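Local coordinates for protein hookworm platelet inhibitor 1 (Ancylostoma caninum, PDB 4TPV) that inhibits platelet aggregation and the adhesion of resting platelets to fibrinogen and collagen, possibly by binding the integrins glycoprotein IIb/IIIa and alpha-2/beta-1, at residues 21-26 with 135-140; 25-30 with 40-45; 65-70 with 115-120; 14-19 with 47-52. One frame throughout, in Å; residues are numbered along the deposited sequence.

Interaction 1: residues 21-26 with 135-140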
loop_
_atom_site.group_PDB
_atom_site.type_symbol
_atom_site.label_atom_id
_atom_site.label_comp_id
_atom_site.label_asym_id
_atom_site.label_seq_id
_atom_site.Cartn_x
_atom_site.Cartn_y
_atom_site.Cartn_z
ATOM N N GLU A 21 3.776 5.530 -6.474
ATOM C CA GLU A 21 4.054 4.866 -7.746
ATOM C C GLU A 21 4.531 3.432 -7.559
ATOM O O GLU A 21 4.146 2.525 -8.329
ATOM C CB GLU A 21 5.097 5.650 -8.545
ATOM C CG GLU A 21 5.251 5.177 -10.003
ATOM C CD GLU A 21 6.079 3.908 -10.170
ATOM O OE1 GLU A 21 7.004 3.667 -9.363
ATOM O OE2 GLU A 21 5.791 3.144 -11.119
ATOM N N LEU A 22 5.391 3.216 -6.566
ATOM C CA LEU A 22 5.904 1.876 -6.291
ATOM C C LEU A 22 4.758 0.919 -5.957
ATOM O O LEU A 22 4.645 -0.166 -6.537
ATOM C CB LEU A 22 6.911 1.923 -5.149
ATOM C CG LEU A 22 7.835 0.717 -5.034
ATOM C CD1 LEU A 22 8.728 0.651 -6.286
ATOM C CD2 LEU A 22 8.676 0.871 -3.773
ATOM N N HIS A 23 3.868 1.347 -5.065
ATOM C CA HIS A 23 2.709 0.517 -4.723
ATOM C C HIS A 23 1.809 0.227 -5.930
ATOM O O HIS A 23 1.370 -0.902 -6.137
ATOM C CB HIS A 23 1.863 1.188 -3.638
ATOM C CG HIS A 23 2.380 0.989 -2.247
ATOM N ND1 HIS A 23 3.454 1.685 -1.742
ATOM C CD2 HIS A 23 1.946 0.184 -1.244
ATOM C CE1 HIS A 23 3.681 1.299 -0.495
ATOM N NE2 HIS A 23 2.777 0.391 -0.171
ATOM N N ASN A 24 1.518 1.246 -6.727
ATOM C CA ASN A 24 0.673 1.003 -7.879
ATOM C C ASN A 24 1.330 0.081 -8.914
ATOM O O ASN A 24 0.654 -0.762 -9.491
ATOM C CB ASN A 24 0.260 2.336 -8.497
ATOM C CG ASN A 24 -0.883 2.977 -7.736
ATOM O OD1 ASN A 24 -1.731 2.277 -7.191
ATOM N ND2 ASN A 24 -0.933 4.303 -7.732
ATOM N N GLY A 25 2.643 0.207 -9.113
ATOM C CA GLY A 25 3.361 -0.744 -9.959
ATOM C C GLY A 25 3.294 -2.172 -9.433
ATOM O O GLY A 25 3.169 -3.127 -10.212
ATOM N N TYR A 26 3.416 -2.327 -8.113
ATOM C CA TYR A 26 3.253 -3.639 -7.497
ATOM C C TYR A 26 1.849 -4.162 -7.750
ATOM O O TYR A 26 1.641 -5.323 -8.060
ATOM C CB TYR A 26 3.479 -3.588 -5.983
ATOM C CG TYR A 26 4.882 -3.281 -5.510
ATOM C CD1 TYR A 26 5.977 -3.517 -6.306
ATOM C CD2 TYR A 26 5.096 -2.773 -4.231
ATOM C CE1 TYR A 26 7.259 -3.250 -5.850
ATOM C CE2 TYR A 26 6.365 -2.493 -3.776
ATOM C CZ TYR A 26 7.439 -2.739 -4.594
ATOM O OH TYR A 26 8.701 -2.450 -4.134
ATOM N N CYS A 135 3.658 2.533 6.689
ATOM C CA CYS A 135 2.607 2.961 5.789
ATOM C C CYS A 135 1.265 2.480 6.324
ATOM O O CYS A 135 1.149 1.371 6.847
ATOM C CB CYS A 135 2.832 2.435 4.373
ATOM S SG CYS A 135 4.223 3.174 3.463
ATOM N N GLN A 136 0.272 3.349 6.205
ATOM C CA GLN A 136 -1.088 3.068 6.612
ATOM C C GLN A 136 -1.954 3.051 5.364
ATOM O O GLN A 136 -1.769 3.866 4.446
ATOM C CB GLN A 136 -1.586 4.129 7.620
ATOM C CG GLN A 136 -0.864 4.079 8.959
ATOM C CD GLN A 136 -1.561 3.190 9.961
ATOM O OE1 GLN A 136 -2.610 2.606 9.670
ATOM N NE2 GLN A 136 -0.983 3.076 11.159
ATOM N N TYR A 137 -2.885 2.103 5.316
ATOM C CA TYR A 137 -3.720 1.915 4.142
ATOM C C TYR A 137 -5.198 2.087 4.456
ATOM O O TYR A 137 -5.631 2.022 5.624
ATOM C CB TYR A 137 -3.461 0.523 3.546
ATOM C CG TYR A 137 -1.999 0.298 3.221
ATOM C CD1 TYR A 137 -1.459 0.730 2.019
ATOM C CD2 TYR A 137 -1.140 -0.295 4.150
ATOM C CE1 TYR A 137 -0.088 0.546 1.727
ATOM C CE2 TYR A 137 0.215 -0.480 3.867
ATOM C CZ TYR A 137 0.731 -0.072 2.646
ATOM O OH TYR A 137 2.072 -0.270 2.371
ATOM N N GLY A 138 -5.985 2.306 3.405
ATOM C CA GLY A 138 -7.431 2.406 3.552
ATOM C C GLY A 138 -8.160 2.085 2.260
ATOM O O GLY A 138 -7.556 2.061 1.190
ATOM N N PRO A 139 -9.466 1.790 2.355
ATOM C CA PRO A 139 -10.192 1.700 3.627
ATOM C C PRO A 139 -9.905 0.409 4.371
ATOM O O PRO A 139 -9.262 -0.503 3.849
ATOM C CB PRO A 139 -11.673 1.757 3.203
ATOM C CG PRO A 139 -11.693 1.664 1.699
ATOM C CD PRO A 139 -10.302 1.405 1.209
ATOM N N GLU A 140 -10.375 0.326 5.606
ATOM C CA GLU A 140 -10.144 -0.879 6.394
ATOM C C GLU A 140 -10.907 -2.087 5.852
ATOM O O GLU A 140 -12.120 -2.037 5.637
ATOM C CB GLU A 140 -10.520 -0.631 7.855
ATOM C CG GLU A 140 -9.604 0.352 8.566
ATOM C CD GLU A 140 -10.084 0.676 9.972
ATOM O OE1 GLU A 140 -11.186 0.214 10.350
ATOM O OE2 GLU A 140 -9.362 1.393 10.695
#
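At the heart of the alpha-beta-alpha sandwich of this CAP domain, H23 of helix 13-34 and Y137 of strand 130-138 reach for each other from opposite directions and join the long helix to the central sheet. The backbones stay well apart, with the CA atoms of H23 and C135 10.8 Å from each other, so side chains have to bridge the gap. They do it with one short hydrogen bond, 2.7 Å between H23 NE2 and Y137 OH, which lies close to the plane of each ring. The two rings are tilted against one another by 49°, which is neither a stack nor a T. Carbon atoms touch as well: H23 CD2 comes within 3.6 Å of Y137 CE1. In H23, CG sits beside the backbone N, opposite the carbonyl carbon (chi1 -82°), which directs the ring off the helix, and its rotation about CB-CG leaves ND1 bonded to the carbonyl oxygen of F19. With one nitrogen tied to its own helix and the other to the strand, the ring has little freedom to rotate. M112 of helix 107-113 touches both side chains, and W88 of helix 80-89 packs on Y137. C135 and Y137 point to this side of the strand; Q136, between them, points to the other, where helix 46-56 lies. C135, disulfide-linked to C122, adds the remaining touch: its SG comes obliquely to the imidazole, 4.4 Å from H23 CE1.

Interaction 2: residues 25-30 with 40-45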
loop_
_atom_site.group_PDB
_atom_site.type_symbol
_atom_site.label_atom_id
_atom_site.label_comp_id
_atom_site.label_asym_id
_atom_site.label_seq_id
_atom_site.Cartn_x
_atom_site.Cartn_y
_atom_site.Cartn_z
ATOM N N GLY A 25 2.643 0.207 -9.113
ATOM C CA GLY A 25 3.361 -0.744 -9.959
ATOM C C GLY A 25 3.294 -2.172 -9.433
ATOM O O GLY A 25 3.169 -3.127 -10.212
ATOM N N TYR A 26 3.416 -2.327 -8.113
ATOM C CA TYR A 26 3.253 -3.639 -7.497
ATOM C C TYR A 26 1.849 -4.162 -7.750
ATOM O O TYR A 26 1.641 -5.323 -8.060
ATOM C CB TYR A 26 3.479 -3.588 -5.983
ATOM C CG TYR A 26 4.882 -3.281 -5.510
ATOM C CD1 TYR A 26 5.977 -3.517 -6.306
ATOM C CD2 TYR A 26 5.096 -2.773 -4.231
ATOM C CE1 TYR A 26 7.259 -3.250 -5.850
ATOM C CE2 TYR A 26 6.365 -2.493 -3.776
ATOM C CZ TYR A 26 7.439 -2.739 -4.594
ATOM O OH TYR A 26 8.701 -2.450 -4.134
ATOM N N ARG A 27 0.866 -3.284 -7.595
ATOM C CA ARG A 27 -0.527 -3.717 -7.750
ATOM C C ARG A 27 -0.876 -4.041 -9.220
ATOM O O ARG A 27 -1.634 -4.969 -9.499
ATOM C CB ARG A 27 -1.469 -2.642 -7.156
ATOM C CG ARG A 27 -1.342 -2.534 -5.639
ATOM C CD ARG A 27 -2.040 -1.288 -5.068
ATOM N NE ARG A 27 -3.490 -1.348 -5.250
ATOM C CZ ARG A 27 -4.320 -2.016 -4.443
ATOM N NH1 ARG A 27 -3.830 -2.685 -3.402
ATOM N NH2 ARG A 27 -5.627 -2.047 -4.693
ATOM N N ALA A 28 -0.306 -3.291 -10.165
ATOM C CA ALA A 28 -0.489 -3.588 -11.586
ATOM C C ALA A 28 0.183 -4.916 -11.971
ATOM O O ALA A 28 -0.386 -5.711 -12.714
ATOM C CB ALA A 28 0.068 -2.445 -12.430
ATOM N N ALA A 29 1.400 -5.131 -11.480
ATOM C CA ALA A 29 2.095 -6.392 -11.741
ATOM C C ALA A 29 1.280 -7.522 -11.158
ATOM O O ALA A 29 1.069 -8.554 -11.794
ATOM C CB ALA A 29 3.497 -6.373 -11.143
ATOM N N PHE A 30 0.815 -7.324 -9.929
ATOM C CA PHE A 30 0.039 -8.361 -9.273
ATOM C C PHE A 30 -1.267 -8.626 -10.019
ATOM O O PHE A 30 -1.643 -9.787 -10.233
ATOM C CB PHE A 30 -0.248 -7.977 -7.822
ATOM C CG PHE A 30 -0.652 -9.144 -6.981
ATOM C CD1 PHE A 30 -1.974 -9.526 -6.896
ATOM C CD2 PHE A 30 0.299 -9.852 -6.277
ATOM C CE1 PHE A 30 -2.342 -10.604 -6.105
ATOM C CE2 PHE A 30 -0.057 -10.921 -5.487
ATOM C CZ PHE A 30 -1.372 -11.306 -5.409
ATOM N N ARG A 40 -7.826 -1.768 -7.046
ATOM C CA ARG A 40 -7.893 -0.298 -7.106
ATOM C C ARG A 40 -6.535 0.387 -7.244
ATOM O O ARG A 40 -5.521 -0.044 -6.695
ATOM C CB ARG A 40 -8.611 0.244 -5.862
ATOM C CG ARG A 40 -10.101 -0.184 -5.822
ATOM C CD ARG A 40 -10.962 0.664 -4.900
ATOM N NE ARG A 40 -11.146 2.017 -5.443
ATOM C CZ ARG A 40 -12.163 2.811 -5.133
ATOM N NH1 ARG A 40 -13.097 2.396 -4.298
ATOM N NH2 ARG A 40 -12.239 4.024 -5.668
ATOM N N THR A 41 -6.548 1.505 -7.959
ATOM C CA THR A 41 -5.420 2.421 -7.966
ATOM C C THR A 41 -5.335 3.055 -6.597
ATOM O O THR A 41 -6.353 3.517 -6.067
ATOM C CB THR A 41 -5.586 3.515 -9.011
ATOM O OG1 THR A 41 -5.815 2.922 -10.289
ATOM C CG2 THR A 41 -4.330 4.388 -9.089
ATOM N N MET A 42 -4.137 3.061 -6.018
ATOM C CA MET A 42 -3.930 3.837 -4.791
ATOM C C MET A 42 -3.620 5.294 -5.051
ATOM O O MET A 42 -2.905 5.653 -5.996
ATOM C CB MET A 42 -2.796 3.267 -3.955
ATOM C CG MET A 42 -3.134 1.976 -3.234
ATOM S SD MET A 42 -1.717 1.381 -2.270
ATOM C CE MET A 42 -2.523 0.075 -1.330
ATOM N N VAL A 43 -4.152 6.134 -4.172
ATOM C CA VAL A 43 -3.863 7.562 -4.182
ATOM C C VAL A 43 -3.228 7.924 -2.846
ATOM O O VAL A 43 -3.627 7.387 -1.816
ATOM C CB VAL A 43 -5.144 8.390 -4.406
ATOM C CG1 VAL A 43 -4.875 9.882 -4.197
ATOM C CG2 VAL A 43 -5.715 8.097 -5.785
ATOM N N TYR A 44 -2.241 8.814 -2.841
ATOM C CA TYR A 44 -1.644 9.215 -1.564
ATOM C C TYR A 44 -2.685 9.958 -0.710
ATOM O O TYR A 44 -3.519 10.691 -1.232
ATOM C CB TYR A 44 -0.408 10.090 -1.771
ATOM C CG TYR A 44 0.485 10.063 -0.552
ATOM C CD1 TYR A 44 1.334 8.985 -0.325
ATOM C CD2 TYR A 44 0.435 11.091 0.403
ATOM C CE1 TYR A 44 2.128 8.924 0.787
ATOM C CE2 TYR A 44 1.230 11.040 1.532
ATOM C CZ TYR A 44 2.075 9.954 1.721
ATOM O OH TYR A 44 2.868 9.869 2.834
ATOM N N ASP A 45 -2.645 9.750 0.604
ATOM C CA ASP A 45 -3.649 10.343 1.487
ATOM C C ASP A 45 -2.950 10.960 2.679
ATOM O O ASP A 45 -2.329 10.252 3.481
ATOM C CB ASP A 45 -4.657 9.278 1.942
ATOM C CG ASP A 45 -5.791 9.862 2.750
ATOM O OD1 ASP A 45 -5.599 10.116 3.961
ATOM O OD2 ASP A 45 -6.874 10.064 2.163
#
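R27, on helix 13-34 of the CAP sandwich, reaches across to R40 and M42 in the extended segment that leads into edge strand 43-44. The polar part is a side-on grip in which two nitrogens of one guanidinium share a single acceptor, R40 O. R27 NE lies 2.8 Å from R40 O, nearly in line with the C=O bond (170°). R27 NH2 is also 2.8 Å from R40 O but comes in on a lone pair in the carbonyl plane, and both N-H angles are clearly bent, as a shared acceptor demands. A turn at chi3 (66°) swings the guanidinium edge round to this oxygen. The third nitrogen, NH1, bonds to the carbonyl oxygens of M112 and W114, so the buried group is spent largely on main-chain acceptors and ties three parts of the chain together.

The nonpolar part comes from M42, whose straight side chain crosses that of R27 at about a right angle. M42 CG lies over one face of the guanidinium, M42 SD is 3.9 Å from R27 CD, and the terminal methyl M42 CE rests 3.7 Å from R27 NH1.

Interaction 3: residues 65-70 with 115-120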
loop_
_atom_site.group_PDB
_atom_site.type_symbol
_atom_site.label_atom_id
_atom_site.label_comp_id
_atom_site.label_asym_id
_atom_site.label_seq_id
_atom_site.Cartn_x
_atom_site.Cartn_y
_atom_site.Cartn_z
ATOM N N SER A 65 -2.118 -2.510 13.868
ATOM C CA SER A 65 -3.469 -2.760 13.345
ATOM C C SER A 65 -3.361 -3.472 12.007
ATOM O O SER A 65 -2.255 -3.519 11.434
ATOM C CB SER A 65 -4.246 -1.451 13.184
ATOM O OG SER A 65 -3.702 -0.677 12.119
ATOM N N GLU A 66 -4.475 -3.998 11.488
ATOM C CA GLU A 66 -4.395 -4.781 10.235
ATOM C C GLU A 66 -3.958 -3.934 9.028
ATOM O O GLU A 66 -3.345 -4.463 8.073
ATOM C CB GLU A 66 -5.729 -5.476 9.922
ATOM C CG GLU A 66 -6.059 -6.665 10.821
ATOM C CD GLU A 66 -5.109 -7.839 10.621
ATOM O OE1 GLU A 66 -4.531 -7.982 9.516
ATOM O OE2 GLU A 66 -4.946 -8.628 11.576
ATOM N N GLU A 67 -4.255 -2.632 9.055
ATOM C CA GLU A 67 -3.960 -1.784 7.896
ATOM C C GLU A 67 -2.617 -1.024 8.012
ATOM O O GLU A 67 -2.378 -0.039 7.317
ATOM C CB GLU A 67 -5.113 -0.793 7.656
ATOM C CG GLU A 67 -6.016 -1.131 6.441
ATOM C CD GLU A 67 -6.901 -2.363 6.624
ATOM O OE1 GLU A 67 -7.224 -2.719 7.771
ATOM O OE2 GLU A 67 -7.303 -2.971 5.610
ATOM N N GLU A 68 -1.715 -1.531 8.837
ATOM C CA GLU A 68 -0.395 -0.937 8.960
ATOM C C GLU A 68 0.722 -1.877 8.488
ATOM O O GLU A 68 0.728 -3.073 8.793
ATOM C CB GLU A 68 -0.141 -0.532 10.399
ATOM C CG GLU A 68 1.191 0.148 10.598
ATOM C CD GLU A 68 1.318 0.699 11.989
ATOM O OE1 GLU A 68 1.576 -0.089 12.906
ATOM O OE2 GLU A 68 1.117 1.922 12.165
ATOM N N ASN A 69 1.663 -1.314 7.731
ATOM C CA ASN A 69 2.920 -1.994 7.395
ATOM C C ASN A 69 4.084 -1.319 8.112
ATOM O O ASN A 69 4.111 -0.087 8.218
ATOM C CB ASN A 69 3.176 -1.970 5.881
ATOM C CG ASN A 69 2.372 -3.002 5.118
ATOM O OD1 ASN A 69 1.580 -3.745 5.684
ATOM N ND2 ASN A 69 2.580 -3.042 3.804
ATOM N N VAL A 70 5.045 -2.102 8.602
ATOM C CA VAL A 70 6.238 -1.555 9.232
ATOM C C VAL A 70 7.479 -2.187 8.649
ATOM O O VAL A 70 7.486 -3.385 8.338
ATOM C CB VAL A 70 6.215 -1.776 10.764
ATOM C CG1 VAL A 70 7.425 -1.109 11.446
ATOM C CG2 VAL A 70 4.916 -1.247 11.337
ATOM N N ASP A 115 -7.354 -5.738 -2.743
ATOM C CA ASP A 115 -7.856 -5.138 -3.971
ATOM C C ASP A 115 -8.658 -3.865 -3.669
ATOM O O ASP A 115 -8.603 -2.903 -4.443
ATOM C CB ASP A 115 -8.636 -6.165 -4.851
ATOM C CG ASP A 115 -9.840 -6.790 -4.179
ATOM O OD1 ASP A 115 -10.144 -6.524 -3.001
ATOM O OD2 ASP A 115 -10.494 -7.590 -4.871
ATOM N N SER A 116 -9.322 -3.817 -2.513
ATOM C CA SER A 116 -10.177 -2.678 -2.207
ATOM C C SER A 116 -9.390 -1.524 -1.588
ATOM O O SER A 116 -9.944 -0.433 -1.382
ATOM C CB SER A 116 -11.327 -3.086 -1.278
ATOM O OG SER A 116 -10.826 -3.661 -0.084
ATOM N N HIS A 117 -8.118 -1.743 -1.291
ATOM C CA HIS A 117 -7.297 -0.624 -0.802
ATOM C C HIS A 117 -7.088 0.425 -1.892
ATOM O O HIS A 117 -6.615 0.098 -2.976
ATOM C CB HIS A 117 -5.933 -1.104 -0.291
ATOM C CG HIS A 117 -5.968 -1.661 1.095
ATOM N ND1 HIS A 117 -4.898 -2.329 1.653
ATOM C CD2 HIS A 117 -6.947 -1.669 2.029
ATOM C CE1 HIS A 117 -5.220 -2.729 2.871
ATOM N NE2 HIS A 117 -6.453 -2.333 3.128
ATOM N N ASP A 118 -7.402 1.692 -1.600
ATOM C CA ASP A 118 -7.229 2.728 -2.623
ATOM C C ASP A 118 -6.520 3.972 -2.089
ATOM O O ASP A 118 -6.436 4.984 -2.778
ATOM C CB ASP A 118 -8.584 3.121 -3.230
ATOM C CG ASP A 118 -9.554 3.711 -2.220
ATOM O OD1 ASP A 118 -9.187 3.977 -1.063
ATOM O OD2 ASP A 118 -10.725 3.921 -2.602
ATOM N N LYS A 119 -6.012 3.879 -0.867
ATOM C CA LYS A 119 -5.325 5.009 -0.239
ATOM C C LYS A 119 -4.144 4.509 0.591
ATOM O O LYS A 119 -4.213 3.450 1.217
ATOM C CB LYS A 119 -6.277 5.814 0.661
ATOM C CG LYS A 119 -7.418 6.509 -0.043
ATOM C CD LYS A 119 -8.364 7.116 0.996
ATOM C CE LYS A 119 -9.434 7.975 0.335
ATOM N NZ LYS A 119 -10.308 7.185 -0.582
ATOM N N LEU A 120 -3.039 5.249 0.564
ATOM C CA LEU A 120 -1.959 5.012 1.516
ATOM C C LEU A 120 -1.373 6.334 1.993
ATOM O O LEU A 120 -1.478 7.364 1.317
ATOM C CB LEU A 120 -0.835 4.145 0.909
ATOM C CG LEU A 120 0.193 4.912 0.061
ATOM C CD1 LEU A 120 1.412 4.032 -0.215
ATOM C CD2 LEU A 120 -0.427 5.389 -1.241
#
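E67 and H117 meet through a single carboxylate-imidazole hydrogen bond between a turn and a loop, and the glutamate is the side chain to follow. E67 is the third residue of the type I turn S65-E68, and its CB already points at the 115-120 segment. The torsion about the CA-CB bond sits off a staggered position (chi1 -106°), which brings CG to 3.6 Å from H117 NE2 and 4.0 Å from H117 CE1. A bend at chi2 then sets CD just off the NE2 corner of the ring, 3.5 Å from H117 NE2. At the tip, E67 OE2 accepts a hydrogen bond from H117 NE2, 2.7 Å away, with an N-H...O angle of 161°. The oxygen sits in the imidazole plane and uses its anti lone pair, while the carboxylate stands 78° to the ring. Two backbone amides, those of A141 and K142, also donate to OE2, so three N-H groups converge on this one buried oxygen. At the other ring nitrogen, H117 ND1 bonds to N111 O. With acceptors at both nitrogens, the imidazole would be expected to carry a positive charge, which the carboxylate would balance. Both partners lie just before strands of the CAP sheet: E67 is backbone-bonded to Y137 ahead of strand 68-73, and D118 and K119, right after H117, both face G138 in a classic beta bulge.

Interaction 4: residues 14-19 with 47-52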
loop_
_atom_site.group_PDB
_atom_site.type_symbol
_atom_site.label_atom_id
_atom_site.label_comp_id
_atom_site.label_asym_id
_atom_site.label_seq_id
_atom_site.Cartn_x
_atom_site.Cartn_y
_atom_site.Cartn_z
ATOM N N ASP A 14 8.436 14.391 -3.200
ATOM C CA ASP A 14 9.149 13.465 -4.068
ATOM C C ASP A 14 9.007 12.027 -3.559
ATOM O O ASP A 14 8.623 11.115 -4.294
ATOM C CB ASP A 14 10.625 13.857 -4.144
ATOM C CG ASP A 14 11.358 13.170 -5.270
ATOM O OD1 ASP A 14 10.730 12.909 -6.315
ATOM O OD2 ASP A 14 12.567 12.903 -5.110
ATOM N N MET A 15 9.317 11.830 -2.285
ATOM C CA MET A 15 9.222 10.495 -1.708
ATOM C C MET A 15 7.775 9.998 -1.612
ATOM O O MET A 15 7.527 8.807 -1.740
ATOM C CB MET A 15 9.861 10.466 -0.327
ATOM C CG MET A 15 11.350 10.788 -0.333
ATOM S SD MET A 15 12.004 10.902 1.348
ATOM C CE MET A 15 11.484 9.289 1.944
ATOM N N ARG A 16 6.836 10.908 -1.349
ATOM C CA ARG A 16 5.423 10.521 -1.302
ATOM C C ARG A 16 5.039 9.941 -2.649
ATOM O O ARG A 16 4.410 8.895 -2.725
ATOM C CB ARG A 16 4.517 11.702 -0.933
ATOM C CG ARG A 16 4.769 12.238 0.465
ATOM C CD ARG A 16 3.940 13.472 0.748
ATOM N NE ARG A 16 4.079 13.855 2.148
ATOM C CZ ARG A 16 4.772 14.902 2.589
ATOM N NH1 ARG A 16 5.374 15.726 1.735
ATOM N NH2 ARG A 16 4.844 15.136 3.897
ATOM N N GLU A 17 5.460 10.611 -3.719
ATOM C CA GLU A 17 5.210 10.132 -5.068
ATOM C C GLU A 17 5.908 8.790 -5.317
ATOM O O GLU A 17 5.317 7.888 -5.909
ATOM C CB GLU A 17 5.664 11.184 -6.093
ATOM C CG GLU A 17 5.148 10.939 -7.493
ATOM C CD GLU A 17 5.488 12.083 -8.437
ATOM O OE1 GLU A 17 6.591 12.660 -8.304
ATOM O OE2 GLU A 17 4.647 12.417 -9.299
ATOM N N MET A 18 7.138 8.638 -4.839
ATOM C CA MET A 18 7.863 7.389 -5.007
ATOM C C MET A 18 7.092 6.269 -4.317
ATOM O O MET A 18 6.886 5.226 -4.896
ATOM C CB MET A 18 9.289 7.483 -4.466
ATOM C CG MET A 18 10.207 8.358 -5.319
ATOM S SD MET A 18 11.743 8.674 -4.430
ATOM C CE MET A 18 12.525 9.887 -5.510
ATOM N N PHE A 19 6.613 6.507 -3.103
ATOM C CA PHE A 19 5.845 5.475 -2.409
ATOM C C PHE A 19 4.596 5.082 -3.195
ATOM O O PHE A 19 4.283 3.898 -3.338
ATOM C CB PHE A 19 5.437 5.956 -1.014
ATOM C CG PHE A 19 6.458 5.689 0.060
ATOM C CD1 PHE A 19 6.724 4.400 0.482
ATOM C CD2 PHE A 19 7.099 6.735 0.693
ATOM C CE1 PHE A 19 7.647 4.163 1.501
ATOM C CE2 PHE A 19 8.014 6.504 1.706
ATOM C CZ PHE A 19 8.286 5.205 2.113
ATOM N N THR A 47 -4.101 12.327 5.292
ATOM C CA THR A 47 -4.673 11.912 6.568
ATOM C C THR A 47 -4.087 10.573 7.062
ATOM O O THR A 47 -3.757 10.428 8.251
ATOM C CB THR A 47 -6.196 11.822 6.462
ATOM O OG1 THR A 47 -6.709 13.154 6.284
ATOM C CG2 THR A 47 -6.780 11.239 7.730
ATOM N N LEU A 48 -3.945 9.604 6.162
ATOM C CA LEU A 48 -3.262 8.364 6.501
ATOM C C LEU A 48 -1.793 8.602 6.826
ATOM O O LEU A 48 -1.229 7.905 7.667
ATOM C CB LEU A 48 -3.378 7.357 5.361
ATOM C CG LEU A 48 -4.789 6.841 5.190
ATOM C CD1 LEU A 48 -4.793 5.746 4.127
ATOM C CD2 LEU A 48 -5.334 6.301 6.515
ATOM N N GLU A 49 -1.173 9.586 6.172
ATOM C CA GLU A 49 0.206 9.915 6.529
ATOM C C GLU A 49 0.294 10.352 7.987
ATOM O O GLU A 49 1.199 9.930 8.715
ATOM C CB GLU A 49 0.794 11.011 5.630
ATOM C CG GLU A 49 2.162 11.515 6.134
ATOM C CD GLU A 49 2.835 12.501 5.187
ATOM O OE1 GLU A 49 3.209 13.606 5.658
ATOM O OE2 GLU A 49 3.008 12.171 3.999
ATOM N N GLU A 50 -0.633 11.200 8.430
ATOM C CA GLU A 50 -0.611 11.623 9.826
ATOM C C GLU A 50 -0.841 10.421 10.761
ATOM O O GLU A 50 -0.182 10.304 11.793
ATOM C CB GLU A 50 -1.641 12.714 10.088
ATOM C CG GLU A 50 -1.907 12.949 11.577
ATOM C CD GLU A 50 -0.782 13.654 12.332
ATOM O OE1 GLU A 50 0.268 13.972 11.735
ATOM O OE2 GLU A 50 -0.965 13.877 13.548
ATOM N N LYS A 51 -1.737 9.513 10.373
ATOM C CA LYS A 51 -1.963 8.295 11.150
ATOM C C LYS A 51 -0.674 7.473 11.215
ATOM O O LYS A 51 -0.302 6.923 12.269
ATOM C CB LYS A 51 -3.101 7.472 10.529
ATOM C CG LYS A 51 -3.569 6.277 11.353
ATOM C CD LYS A 51 -4.676 5.538 10.609
ATOM C CE LYS A 51 -5.136 4.308 11.388
ATOM N NZ LYS A 51 -5.988 3.409 10.554
ATOM N N ALA A 52 0.018 7.421 10.088
ATOM C CA ALA A 52 1.274 6.682 10.027
ATOM C C ALA A 52 2.341 7.297 10.930
ATOM O O ALA A 52 3.088 6.563 11.589
ATOM C CB ALA A 52 1.773 6.600 8.573
#
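R16 and E49 form a bidentate salt bridge, side-on, with one arginine nitrogen for each carboxylate oxygen. R16 NE donates to E49 OE2 at 2.7 Å, and the bond is nearly straight at 172°. Beside it R16 NH2 donates to E49 OE1 at 2.8 Å, equally well aligned. Both oxygens use their syn lone pairs, and the guanidinium and carboxylate planes are only 15° apart, so the two groups lie edge against edge like a closed clasp. Each side chain is stretched out to get there: R16 is extended from CG to NE, while E49 leaves its helix with CG opposite the backbone N (chi1 171°) and runs on straight.

Around this pair is a wider polar network. R8 NE makes a salt bridge to E49 OE1, Y44 OH is hydrogen-bonded to E49 OE2, and D13 pairs with R16 NH1. Packing is slight by comparison: R16 CD lies 3.6 Å from E49 OE2, and the Y44 ring touches the arginine's stem. Helices 13-34 and 46-56 sit on opposite faces of the sheet, F19 touching C135 and A52 touching the next residue, Q136. The bridge therefore passes round the edge of the sheet, past Y44 on strand 43-44, one of its two outer strands.

Each oxygen of E49 thus has two polar partners, and a buried carboxylate held between two arginines and a tyrosine hydroxyl would be expected to stay ionised, compensating the charge of R16. The bridge clamps together two helices whose backbones remain 9.4 Å apart between R16 CA and E49 CA.

Overall arrangement
Interactions 1, 2 and 4 are spaced along helix 13-34, which pairs in turn with helix 46-56, strand 130-138 and segment 40-45. Interactions 1 and 2 have centres about 6 Å apart and meet where N24 OD1 bonds to M42 N at 2.8 Å and M42 CE packs against Y137. Interaction 3, also about 6 Å from interaction 1, joins it through sheet hydrogen bonds such as C135 O to N69 N at 2.9 Å. Interactions 2 and 4, about 14 Å apart between centres, are linked by Y44 OH to E49 OE2 at 2.6 Å, while L48 packs on L120 between interactions 4 and 3. Three tie helix 13-34 into the CAP fold; interaction 3 joins two strand approaches.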